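Local coordinates for minor capsid protein (Cafeteriavirus-dependent mavirus, PDB 6G42) that forms the penton of the mavirus capsid, five copies of a single jelly-roll protein assembling into what probably closes the icosahedral fivefold vertices, at residues V32-P45 with I265-F277. Sequence-based numbering, arbitrary orientation.
Sequences VSVDIFRSSTILDP and ILQTNFNRFNLSF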
loop_
_atom_site.group_PDB
_atom_site.type_symbol
_atom_site.label_atom_id
_atom_site.label_comp_id
_atom_site.label_asym_id
_atom_site.label_seq_id
_atom_site.Cartn_x
_atom_site.Cartn_y
_atom_site.Cartn_z
ATOM N N VAL C 32 29.699 1.701 -13.753
ATOM C CA VAL C 32 29.495 2.378 -12.477
ATOM C C VAL C 32 30.428 1.721 -11.468
ATOM O O VAL C 32 30.235 0.561 -11.106
ATOM C CB VAL C 32 28.034 2.274 -11.993
ATOM C CG1 VAL C 32 27.895 2.763 -10.561
ATOM C CG2 VAL C 32 27.114 3.071 -12.902
ATOM N N SER C 33 31.429 2.473 -11.024
ATOM C CA SER C 33 32.449 1.954 -10.131
ATOM C C SER C 33 33.000 3.057 -9.235
ATOM O O SER C 33 33.029 4.218 -9.623
ATOM C CB SER C 33 33.566 1.329 -10.952
ATOM O OG SER C 33 34.426 0.571 -10.128
ATOM N N VAL C 34 33.410 2.685 -8.024
ATOM C CA VAL C 34 33.987 3.632 -7.072
ATOM C C VAL C 34 35.138 3.003 -6.313
ATOM O O VAL C 34 35.023 1.880 -5.820
ATOM C CB VAL C 34 32.986 4.100 -5.991
ATOM C CG1 VAL C 34 33.517 5.352 -5.312
ATOM C CG2 VAL C 34 31.629 4.397 -6.575
ATOM N N ASP C 35 36.226 3.758 -6.195
ATOM C CA ASP C 35 37.320 3.420 -5.294
ATOM C C ASP C 35 37.161 4.231 -4.018
ATOM O O ASP C 35 37.334 5.451 -4.023
ATOM C CB ASP C 35 38.678 3.721 -5.940
ATOM C CG ASP C 35 38.983 2.812 -7.124
ATOM O OD1 ASP C 35 38.693 1.591 -7.059
ATOM O OD2 ASP C 35 39.535 3.324 -8.123
ATOM N N ILE C 36 36.809 3.542 -2.935
ATOM C CA ILE C 36 36.852 4.121 -1.591
ATOM C C ILE C 36 38.305 4.045 -1.140
ATOM O O ILE C 36 38.869 2.957 -1.087
ATOM C CB ILE C 36 35.953 3.358 -0.582
ATOM C CG1 ILE C 36 34.466 3.633 -0.852
ATOM C CG2 ILE C 36 36.298 3.737 0.861
ATOM C CD1 ILE C 36 33.851 2.749 -1.914
ATOM N N PHE C 37 38.894 5.196 -0.817
ATOM C CA PHE C 37 40.295 5.287 -0.408
ATOM C C PHE C 37 40.397 6.321 0.714
ATOM O O PHE C 37 39.945 7.456 0.556
ATOM C CB PHE C 37 41.147 5.670 -1.634
ATOM C CG PHE C 37 42.655 5.632 -1.427
ATOM C CD1 PHE C 37 43.268 4.942 -0.367
ATOM C CD2 PHE C 37 43.479 6.264 -2.357
ATOM C CE1 PHE C 37 44.653 4.926 -0.231
ATOM C CE2 PHE C 37 44.862 6.242 -2.224
ATOM C CZ PHE C 37 45.449 5.573 -1.163
ATOM N N ARG C 38 40.949 5.904 1.854
ATOM C CA ARG C 38 41.025 6.744 3.060
ATOM C C ARG C 38 42.428 6.846 3.665
ATOM O O ARG C 38 43.305 6.038 3.361
ATOM C CB ARG C 38 40.037 6.232 4.105
ATOM C CG ARG C 38 38.602 6.189 3.592
ATOM C CD ARG C 38 37.594 6.184 4.725
ATOM N NE ARG C 38 37.545 7.466 5.430
ATOM C CZ ARG C 38 36.937 8.566 4.984
ATOM N NH1 ARG C 38 36.306 8.580 3.808
ATOM N NH2 ARG C 38 36.963 9.668 5.726
ATOM N N SER C 39 42.626 7.847 4.523
ATOM C CA SER C 39 43.941 8.111 5.132
ATOM C C SER C 39 44.354 6.990 6.076
ATOM O O SER C 39 45.373 6.332 5.857
ATOM C CB SER C 39 43.951 9.445 5.882
ATOM O OG SER C 39 43.708 10.516 4.999
ATOM N N SER C 40 43.545 6.778 7.110
ATOM C CA SER C 40 43.776 5.719 8.095
ATOM C C SER C 40 42.792 4.569 7.872
ATOM O O SER C 40 41.882 4.668 7.041
ATOM C CB SER C 40 43.652 6.276 9.514
ATOM O OG SER C 40 42.395 6.893 9.703
ATOM N N THR C 41 43.002 3.476 8.603
ATOM C CA THR C 41 42.154 2.286 8.500
ATOM C C THR C 41 40.719 2.590 8.936
ATOM O O THR C 41 40.492 3.383 9.851
ATOM C CB THR C 41 42.704 1.107 9.330
ATOM O OG1 THR C 41 42.998 1.549 10.661
ATOM C CG2 THR C 41 43.964 0.541 8.689
ATOM N N ILE C 42 39.766 1.952 8.264
ATOM C CA ILE C 42 38.338 2.213 8.458
ATOM C C ILE C 42 37.811 1.587 9.757
ATOM O O ILE C 42 37.076 2.238 10.505
ATOM C CB ILE C 42 37.524 1.703 7.243
ATOM C CG1 ILE C 42 37.971 2.429 5.965
ATOM C CG2 ILE C 42 36.027 1.916 7.449
ATOM C CD1 ILE C 42 37.690 1.669 4.690
ATOM N N LEU C 43 38.203 0.337 10.010
ATOM C CA LEU C 43 37.719 -0.459 11.152
ATOM C C LEU C 43 38.766 -0.617 12.269
ATOM O O LEU C 43 39.973 -0.487 12.031
ATOM C CB LEU C 43 37.296 -1.845 10.658
ATOM C CG LEU C 43 36.291 -1.887 9.502
ATOM C CD1 LEU C 43 36.173 -3.296 8.943
ATOM C CD2 LEU C 43 34.934 -1.372 9.952
ATOM N N ASP C 44 38.292 -0.895 13.485
ATOM C CA ASP C 44 39.173 -1.238 14.612
ATOM C C ASP C 44 39.713 -2.659 14.427
ATOM O O ASP C 44 38.982 -3.533 13.947
ATOM C CB ASP C 44 38.430 -1.184 15.957
ATOM C CG ASP C 44 37.942 0.210 16.322
ATOM O OD1 ASP C 44 37.838 1.081 15.430
ATOM O OD2 ASP C 44 37.648 0.431 17.518
ATOM N N PRO C 45 40.987 -2.900 14.802
ATOM C CA PRO C 45 41.515 -4.269 14.740
ATOM C C PRO C 45 40.994 -5.205 15.844
ATOM O O PRO C 45 40.978 -6.417 15.646
ATOM C CB PRO C 45 43.028 -4.070 14.855
ATOM C CG PRO C 45 43.188 -2.785 15.587
ATOM C CD PRO C 45 42.020 -1.927 15.207
ATOM N N ILE C 265 32.754 -9.456 7.590
ATOM C CA ILE C 265 34.064 -8.912 7.232
ATOM C C ILE C 265 35.117 -9.834 7.848
ATOM O O ILE C 265 35.112 -10.066 9.060
ATOM C CB ILE C 265 34.253 -7.457 7.728
ATOM C CG1 ILE C 265 33.263 -6.508 7.029
ATOM C CG2 ILE C 265 35.686 -6.968 7.513
ATOM C CD1 ILE C 265 33.440 -6.353 5.525
ATOM N N LEU C 266 36.014 -10.343 7.000
ATOM C CA LEU C 266 37.037 -11.313 7.403
ATOM C C LEU C 266 38.311 -10.661 7.957
ATOM O O LEU C 266 38.951 -11.227 8.851
ATOM C CB LEU C 266 37.380 -12.236 6.226
ATOM C CG LEU C 266 36.199 -12.953 5.548
ATOM C CD1 LEU C 266 36.677 -13.707 4.315
ATOM C CD2 LEU C 266 35.462 -13.897 6.491
ATOM N N GLN C 267 38.663 -9.482 7.434
ATOM C CA GLN C 267 39.878 -8.755 7.839
ATOM C C GLN C 267 39.557 -7.312 8.222
ATOM O O GLN C 267 38.795 -6.646 7.535
ATOM C CB GLN C 267 40.906 -8.749 6.702
ATOM C CG GLN C 267 41.125 -10.098 6.038
ATOM C CD GLN C 267 42.222 -10.063 4.988
ATOM O OE1 GLN C 267 41.954 -10.228 3.798
ATOM N NE2 GLN C 267 43.464 -9.849 5.422
ATOM N N THR C 268 40.166 -6.841 9.304
ATOM C CA THR C 268 39.937 -5.494 9.845
ATOM C C THR C 268 40.963 -4.440 9.414
ATOM O O THR C 268 40.738 -3.243 9.606
ATOM C CB THR C 268 39.957 -5.530 11.386
ATOM O OG1 THR C 268 41.154 -6.182 11.838
ATOM C CG2 THR C 268 38.749 -6.278 11.921
ATOM N N ASN C 269 42.080 -4.876 8.835
ATOM C CA ASN C 269 43.239 -3.997 8.587
ATOM C C ASN C 269 43.215 -3.192 7.273
ATOM O O ASN C 269 44.143 -2.426 7.010
ATOM C CB ASN C 269 44.545 -4.811 8.676
ATOM C CG ASN C 269 44.759 -5.732 7.476
ATOM O OD1 ASN C 269 43.821 -6.370 6.994
ATOM N ND2 ASN C 269 46.000 -5.811 6.998
ATOM N N PHE C 270 42.165 -3.353 6.467
ATOM C CA PHE C 270 42.114 -2.734 5.133
ATOM C C PHE C 270 41.913 -1.219 5.159
ATOM O O PHE C 270 41.417 -0.641 6.127
ATOM C CB PHE C 270 41.072 -3.402 4.212
ATOM C CG PHE C 270 39.641 -3.201 4.638
ATOM C CD1 PHE C 270 39.020 -4.124 5.466
ATOM C CD2 PHE C 270 38.908 -2.105 4.193
ATOM C CE1 PHE C 270 37.703 -3.953 5.861
ATOM C CE2 PHE C 270 37.590 -1.928 4.588
ATOM C CZ PHE C 270 36.987 -2.854 5.423
ATOM N N ASN C 271 42.317 -0.613 4.050
ATOM C CA ASN C 271 42.394 0.837 3.881
ATOM C C ASN C 271 41.557 1.366 2.704
ATOM O O ASN C 271 41.045 2.489 2.743
ATOM C CB ASN C 271 43.868 1.172 3.662
ATOM C CG ASN C 271 44.176 2.638 3.811
ATOM O OD1 ASN C 271 43.396 3.407 4.374
ATOM N ND2 ASN C 271 45.340 3.030 3.321
ATOM N N ARG C 272 41.450 0.559 1.652
ATOM C CA ARG C 272 40.711 0.907 0.456
ATOM C C ARG C 272 40.067 -0.331 -0.160
ATOM O O ARG C 272 40.501 -1.460 0.085
ATOM C CB ARG C 272 41.650 1.571 -0.560
ATOM C CG ARG C 272 42.784 0.690 -1.062
ATOM C CD ARG C 272 43.860 1.492 -1.776
ATOM N NE ARG C 272 43.477 1.879 -3.134
ATOM C CZ ARG C 272 44.264 2.536 -3.990
ATOM N NH1 ARG C 272 45.499 2.904 -3.645
ATOM N NH2 ARG C 272 43.811 2.833 -5.206
ATOM N N PHE C 273 39.027 -0.100 -0.955
ATOM C CA PHE C 273 38.375 -1.163 -1.722
ATOM C C PHE C 273 37.557 -0.590 -2.870
ATOM O O PHE C 273 37.297 0.609 -2.925
ATOM C CB PHE C 273 37.494 -2.048 -0.822
ATOM C CG PHE C 273 36.416 -1.298 -0.082
ATOM C CD1 PHE C 273 36.688 -0.688 1.138
ATOM C CD2 PHE C 273 35.123 -1.223 -0.591
ATOM C CE1 PHE C 273 35.701 -0.005 1.830
ATOM C CE2 PHE C 273 34.132 -0.541 0.096
ATOM C CZ PHE C 273 34.421 0.071 1.308
ATOM N N ASN C 274 37.170 -1.478 -3.778
ATOM C CA ASN C 274 36.384 -1.137 -4.955
ATOM C C ASN C 274 34.938 -1.603 -4.776
ATOM O O ASN C 274 34.687 -2.659 -4.193
ATOM C CB ASN C 274 36.985 -1.807 -6.188
ATOM C CG ASN C 274 36.338 -1.342 -7.475
ATOM O OD1 ASN C 274 35.491 -2.037 -8.046
ATOM N ND2 ASN C 274 36.717 -0.152 -7.931
ATOM N N LEU C 275 34.001 -0.797 -5.271
ATOM C CA LEU C 275 32.598 -1.194 -5.409
ATOM C C LEU C 275 32.189 -0.941 -6.850
ATOM O O LEU C 275 32.542 0.096 -7.421
ATOM C CB LEU C 275 31.688 -0.381 -4.485
ATOM C CG LEU C 275 31.917 -0.508 -2.982
ATOM C CD1 LEU C 275 31.100 0.527 -2.231
ATOM C CD2 LEU C 275 31.562 -1.899 -2.501
ATOM N N SER C 276 31.446 -1.885 -7.430
ATOM C CA SER C 276 30.850 -1.696 -8.752
ATOM C C SER C 276 29.461 -2.308 -8.829
ATOM O O SER C 276 29.165 -3.277 -8.135
ATOM C CB SER C 276 31.751 -2.270 -9.855
ATOM O OG SER C 276 32.283 -3.518 -9.482
ATOM N N PHE C 277 28.629 -1.723 -9.693
ATOM C CA PHE C 277 27.248 -2.155 -9.919
ATOM C C PHE C 277 27.143 -3.030 -11.175
ATOM O O PHE C 277 27.653 -2.678 -12.241
ATOM C CB PHE C 277 26.320 -0.937 -10.035
ATOM C CG PHE C 277 26.023 -0.270 -8.715
ATOM C CD1 PHE C 277 26.969 0.554 -8.101
ATOM C CD2 PHE C 277 24.802 -0.467 -8.081
ATOM C CE1 PHE C 277 26.697 1.165 -6.884
ATOM C CE2 PHE C 277 24.524 0.145 -6.866
ATOM C CZ PHE C 277 25.467 0.962 -6.267
#
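The side chains of I36 and F273 lie side by side, a hydrogen-bonded pair between antiparallel strands 33-37, an edge strand within this chain, and 272-277 in a sheet of the single jelly-roll. I36 CB sits over one face of the F273 ring, 4.2 Å from its centroid, a CH-pi contact. With CG1 of I36 anti to the carbonyl carbon (chi1 -73°) and chi2 at 85°, CD1 ends 3.6 Å from L275 CD1. I42 CD1, from the loop that follows the first strand, reaches the F273 ring at its edge and also touches F270 CE2. L43 CD1 approaches F270 CE1 at 3.5 Å and extends this apolar row to I265 CG2. The row packs inward: L275 meets L299 and L43 meets F303, both on strand 296-305 of the other sheet. Paired backbone bonds at V34-L275 and I36-F273 join the strands, whose axes come within 4.7 Å of each other. On the face bearing S33, D35 and F37, the R272 guanidinium stacks on the F37 ring with planes 22° apart, a cation-pi contact; R272 CD lies over the same ring and adds a CH-pi contact. F37 packs besides on I227 of the second subunit, another copy of the protein. Farther along this polar face, N274 ND2 bonds to two side chains of the neighbouring strand: S33 OG at 3.3 Å, and D35 OD1 at 2.8 Å, the latter met from above the carboxylate plane yet lying within the amide plane of N274.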